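Local coordinates for protein ketosynthase (Streptomyces sp. MSC090213JE08, PDB 6KXD) that forms part of the ishigamide ketosynthase/chain length factor pair, probably as the chain length factor, in a highly reducing type II polyketide synthase, at residues G24-A36 / V64-L76. Numbering follows the deposited sequence.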
loop_
_atom_site.group_PDB
_atom_site.type_symbol
_atom_site.label_atom_id
_atom_site.label_comp_id
_atom_site.label_asym_id
_atom_site.label_seq_id
_atom_site.Cartn_x
_atom_site.Cartn_y
_atom_site.Cartn_z
ATOM N N GLY B 24 15.178 -17.784 -2.075
ATOM C CA GLY B 24 15.062 -17.768 -3.491
ATOM C C GLY B 24 14.801 -16.351 -3.980
ATOM O O GLY B 24 14.344 -15.530 -3.206
ATOM N N TRP B 25 15.085 -16.133 -5.249
ATOM C CA TRP B 25 14.824 -14.861 -5.855
ATOM C C TRP B 25 14.658 -15.000 -7.342
ATOM O O TRP B 25 15.032 -16.003 -7.965
ATOM C CB TRP B 25 15.912 -13.863 -5.526
ATOM C CG TRP B 25 17.273 -14.191 -6.024
ATOM C CD1 TRP B 25 18.172 -15.073 -5.496
ATOM C CD2 TRP B 25 17.893 -13.624 -7.182
ATOM N NE1 TRP B 25 19.326 -15.059 -6.222
ATOM C CE2 TRP B 25 19.186 -14.196 -7.270
ATOM C CE3 TRP B 25 17.502 -12.674 -8.127
ATOM C CZ2 TRP B 25 20.071 -13.859 -8.290
ATOM C CZ3 TRP B 25 18.375 -12.352 -9.145
ATOM C CH2 TRP B 25 19.644 -12.938 -9.216
ATOM N N SER B 26 14.079 -13.942 -7.893
ATOM C CA SER B 26 13.837 -13.853 -9.251
ATOM C C SER B 26 13.884 -12.392 -9.642
ATOM O O SER B 26 13.709 -11.514 -8.794
ATOM C CB SER B 26 12.513 -14.459 -9.595
ATOM O OG SER B 26 12.441 -14.627 -11.004
ATOM N N ALA B 27 14.103 -12.165 -10.916
ATOM C CA ALA B 27 14.153 -10.836 -11.436
ATOM C C ALA B 27 13.836 -10.845 -12.919
ATOM O O ALA B 27 14.198 -11.740 -13.667
ATOM C CB ALA B 27 15.497 -10.203 -11.210
ATOM N N VAL B 28 13.159 -9.784 -13.323
ATOM C CA VAL B 28 12.990 -9.457 -14.673
ATOM C C VAL B 28 13.462 -8.018 -14.714
ATOM O O VAL B 28 13.000 -7.198 -13.935
ATOM C CB VAL B 28 11.524 -9.570 -15.131
ATOM C CG1 VAL B 28 11.370 -9.122 -16.570
ATOM C CG2 VAL B 28 10.960 -10.967 -14.926
ATOM N N SER B 29 14.453 -7.760 -15.530
ATOM C CA SER B 29 15.194 -6.553 -15.357
ATOM C C SER B 29 15.770 -6.091 -16.689
ATOM O O SER B 29 15.655 -6.778 -17.703
ATOM C CB SER B 29 16.300 -6.810 -14.360
ATOM O OG SER B 29 17.354 -7.493 -15.016
ATOM N N PRO B 30 16.423 -4.907 -16.733
ATOM C CA PRO B 30 17.058 -4.470 -17.971
ATOM C C PRO B 30 18.185 -5.400 -18.447
ATOM O O PRO B 30 18.574 -5.261 -19.577
ATOM C CB PRO B 30 17.591 -3.070 -17.638
ATOM C CG PRO B 30 16.692 -2.627 -16.488
ATOM C CD PRO B 30 16.463 -3.880 -15.682
ATOM N N TYR B 31 18.605 -6.359 -17.603
ATOM C CA TYR B 31 19.516 -7.421 -17.971
ATOM C C TYR B 31 18.829 -8.539 -18.736
ATOM O O TYR B 31 19.513 -9.275 -19.395
ATOM C CB TYR B 31 20.185 -8.021 -16.746
ATOM C CG TYR B 31 21.194 -7.079 -16.148
ATOM C CD1 TYR B 31 22.099 -6.436 -16.978
ATOM C CD2 TYR B 31 21.272 -6.850 -14.789
ATOM C CE1 TYR B 31 23.042 -5.566 -16.472
ATOM C CE2 TYR B 31 22.227 -5.988 -14.261
ATOM C CZ TYR B 31 23.112 -5.341 -15.113
ATOM O OH TYR B 31 24.068 -4.461 -14.677
ATOM N N GLY B 32 17.504 -8.646 -18.622
ATOM C CA GLY B 32 16.778 -9.661 -19.319
ATOM C C GLY B 32 15.744 -10.300 -18.439
ATOM O O GLY B 32 15.423 -9.815 -17.358
ATOM N N ILE B 33 15.203 -11.420 -18.902
ATOM C CA ILE B 33 14.237 -12.106 -18.130
ATOM C C ILE B 33 14.908 -13.199 -17.316
ATOM O O ILE B 33 15.446 -14.133 -17.860
ATOM C CB ILE B 33 13.155 -12.687 -19.041
ATOM C CG1 ILE B 33 12.526 -11.588 -19.887
ATOM C CG2 ILE B 33 12.152 -13.441 -18.185
ATOM C CD1 ILE B 33 11.529 -12.072 -20.885
ATOM N N GLY B 34 14.766 -13.134 -16.001
ATOM C CA GLY B 34 15.135 -14.199 -15.181
ATOM C C GLY B 34 16.298 -13.833 -14.318
ATOM O O GLY B 34 17.050 -12.905 -14.665
ATOM N N ARG B 35 16.389 -14.554 -13.196
ATOM C CA ARG B 35 17.431 -14.478 -12.217
ATOM C C ARG B 35 18.792 -14.628 -12.910
ATOM O O ARG B 35 19.717 -13.901 -12.587
ATOM C CB ARG B 35 17.206 -15.567 -11.164
ATOM C CG ARG B 35 18.419 -15.957 -10.339
ATOM C CD ARG B 35 18.082 -16.936 -9.222
ATOM N NE ARG B 35 17.029 -17.870 -9.599
ATOM C CZ ARG B 35 17.180 -18.939 -10.383
ATOM N NH1 ARG B 35 18.385 -19.397 -10.693
ATOM N NH2 ARG B 35 16.106 -19.536 -10.868
ATOM N N ALA B 36 18.904 -15.593 -13.827
ATOM C CA ALA B 36 20.208 -15.909 -14.459
ATOM C C ALA B 36 20.712 -14.686 -15.225
ATOM O O ALA B 36 21.887 -14.307 -15.102
ATOM C CB ALA B 36 20.082 -17.107 -15.369
ATOM N N VAL B 64 16.819 4.369 -22.690
ATOM C CA VAL B 64 16.002 3.678 -21.687
ATOM C C VAL B 64 16.637 2.326 -21.353
ATOM O O VAL B 64 17.282 1.664 -22.178
ATOM C CB VAL B 64 14.535 3.504 -22.127
ATOM C CG1 VAL B 64 13.824 4.830 -22.352
ATOM C CG2 VAL B 64 14.390 2.608 -23.341
ATOM N N CYS B 65 16.379 1.880 -20.120
ATOM C CA CYS B 65 16.783 0.595 -19.683
ATOM C C CYS B 65 15.535 -0.270 -19.523
ATOM O O CYS B 65 15.047 -0.503 -18.405
ATOM C CB CYS B 65 17.587 0.661 -18.392
ATOM S SG CYS B 65 19.050 1.720 -18.526
ATOM N N THR B 66 15.012 -0.712 -20.665
ATOM C CA THR B 66 13.866 -1.582 -20.689
ATOM C C THR B 66 14.362 -3.023 -20.550
ATOM O O THR B 66 15.550 -3.347 -20.776
ATOM C CB THR B 66 13.053 -1.412 -21.986
ATOM O OG1 THR B 66 14.018 -1.329 -23.025
ATOM C CG2 THR B 66 12.155 -0.194 -22.013
ATOM N N VAL B 67 13.421 -3.897 -20.211
ATOM C CA VAL B 67 13.659 -5.319 -20.222
ATOM C C VAL B 67 13.772 -5.747 -21.686
ATOM O O VAL B 67 12.814 -5.618 -22.405
ATOM C CB VAL B 67 12.537 -6.105 -19.525
ATOM C CG1 VAL B 67 12.853 -7.569 -19.488
ATOM C CG2 VAL B 67 12.303 -5.623 -18.111
ATOM N N PRO B 68 14.921 -6.264 -22.145
ATOM C CA PRO B 68 15.076 -6.656 -23.545
ATOM C C PRO B 68 14.261 -7.933 -23.812
ATOM O O PRO B 68 14.226 -8.840 -22.959
ATOM C CB PRO B 68 16.567 -6.935 -23.651
ATOM C CG PRO B 68 16.903 -7.495 -22.284
ATOM C CD PRO B 68 16.099 -6.613 -21.333
ATOM N N GLY B 69 13.598 -7.970 -24.964
ATOM C CA GLY B 69 12.920 -9.176 -25.429
ATOM C C GLY B 69 11.674 -9.469 -24.608
ATOM O O GLY B 69 11.306 -10.622 -24.432
ATOM N N PHE B 70 11.046 -8.427 -24.058
ATOM C CA PHE B 70 9.921 -8.650 -23.161
ATOM C C PHE B 70 8.612 -8.374 -23.889
ATOM O O PHE B 70 8.328 -7.248 -24.179
ATOM C CB PHE B 70 9.960 -7.771 -21.912
ATOM C CG PHE B 70 8.931 -8.187 -20.894
ATOM C CD1 PHE B 70 9.142 -9.297 -20.097
ATOM C CD2 PHE B 70 7.743 -7.499 -20.751
ATOM C CE1 PHE B 70 8.205 -9.694 -19.156
ATOM C CE2 PHE B 70 6.791 -7.909 -19.826
ATOM C CZ PHE B 70 7.021 -9.008 -19.033
ATOM N N ASP B 71 7.846 -9.432 -24.171
ATOM C CA ASP B 71 6.550 -9.270 -24.783
ATOM C C ASP B 71 5.546 -10.016 -23.917
ATOM O O ASP B 71 5.743 -11.184 -23.616
ATOM C CB ASP B 71 6.524 -9.793 -26.226
ATOM C CG ASP B 71 5.130 -9.777 -26.838
ATOM O OD1 ASP B 71 4.742 -8.727 -27.360
ATOM O OD2 ASP B 71 4.398 -10.768 -26.659
ATOM N N ILE B 72 4.485 -9.317 -23.528
ATOM C CA ILE B 72 3.623 -9.798 -22.504
ATOM C C ILE B 72 3.012 -11.120 -22.960
ATOM O O ILE B 72 3.027 -12.087 -22.209
ATOM C CB ILE B 72 2.582 -8.738 -22.149
ATOM C CG1 ILE B 72 3.282 -7.554 -21.462
ATOM C CG2 ILE B 72 1.443 -9.325 -21.341
ATOM C CD1 ILE B 72 2.359 -6.372 -21.228
ATOM N N GLN B 73 2.515 -11.142 -24.193
ATOM C CA GLN B 73 1.726 -12.312 -24.637
ATOM C C GLN B 73 2.659 -13.491 -24.909
ATOM O O GLN B 73 2.290 -14.633 -24.660
ATOM C CB GLN B 73 0.824 -11.901 -25.801
ATOM C CG GLN B 73 -0.348 -11.037 -25.342
ATOM C CD GLN B 73 -1.524 -11.087 -26.287
ATOM O OE1 GLN B 73 -1.355 -10.833 -27.478
ATOM N NE2 GLN B 73 -2.720 -11.384 -25.761
ATOM N N GLU B 74 3.883 -13.200 -25.361
ATOM C CA GLU B 74 4.906 -14.186 -25.581
ATOM C C GLU B 74 5.272 -14.861 -24.260
ATOM O O GLU B 74 5.448 -16.071 -24.204
ATOM C CB GLU B 74 6.144 -13.536 -26.199
ATOM C CG GLU B 74 7.223 -14.523 -26.562
ATOM C CD GLU B 74 8.414 -13.913 -27.278
ATOM O OE1 GLU B 74 9.292 -14.683 -27.698
ATOM O OE2 GLU B 74 8.459 -12.672 -27.407
ATOM N N GLN B 75 5.413 -14.059 -23.202
ATOM C CA GLN B 75 5.748 -14.568 -21.895
ATOM C C GLN B 75 4.559 -15.248 -21.212
ATOM O O GLN B 75 4.777 -16.262 -20.559
ATOM C CB GLN B 75 6.305 -13.423 -21.038
ATOM C CG GLN B 75 7.657 -12.951 -21.565
ATOM C CD GLN B 75 8.696 -14.041 -21.439
ATOM O OE1 GLN B 75 8.792 -14.715 -20.414
ATOM N NE2 GLN B 75 9.474 -14.241 -22.489
ATOM N N LEU B 76 3.348 -14.686 -21.316
ATOM C CA LEU B 76 2.277 -15.101 -20.435
ATOM C C LEU B 76 1.148 -15.783 -21.201
ATOM O O LEU B 76 0.223 -16.236 -20.584
ATOM C CB LEU B 76 1.747 -13.880 -19.693
ATOM C CG LEU B 76 2.754 -13.317 -18.699
ATOM C CD1 LEU B 76 2.213 -12.019 -18.114
ATOM C CD2 LEU B 76 3.001 -14.340 -17.605
#
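The tight beta-hairpin that ends the first strand of this thiolase-type fold, with a type I turn from Ser29 to Gly32, packs Val28, Pro30 and Ile33 against the loop 66-71. Val67 sits at the centre. Its chi1 of -177° turns CG1 away from the backbone N and carries that methyl to 3.6 Å from CG1 of Val28, the two side chains crossing at about a right angle. Its CA also makes a CA-H...O contact of 3.5 Å with Ser29 O, and Pro30 CA repays it by reaching Thr66 O at 3.4 Å; no conventional hydrogen bond joins the two segments. Pro30 meanwhile lays CG 3.3 Å from Cys65 O.

The hairpin illustrates how a reversal is fixed from within: Gly32 N and Ser29 N bond to the backbone oxygens of Ser29 and Gly32, while Ser29 OG accepts from Tyr31 N in an ST turn. Positive phi at Gly32 (137°) would press any CB against the preceding carbonyl oxygen. Pro68, exposed at the margin, rests CD 3.3 Å from Pro30 O and CG over Gly32.

Beyond the turn, the extended chain of Ile33 (chi2 176°) reaches across to segment 64-76 and brings CD1 to the edge of the Phe70 ring, near its plane, 3.7 Å from CD1 of that ring. The same methyl meets the amide of Gln75, which approaches from the opposite direction on helix 72-76, with NE2 3.4 Å away. Cutting Ile33 back to an alanine removes everything beyond CB, and would probably open a gap beside Val67 CG1 and leave the Phe70 edge and the Gln75 amide without the methyl they share. On the inner side, Leu90 and Val93 of helix 86-99 pack on Val28, and Glu231 accepts a hydrogen bond from Val67 N.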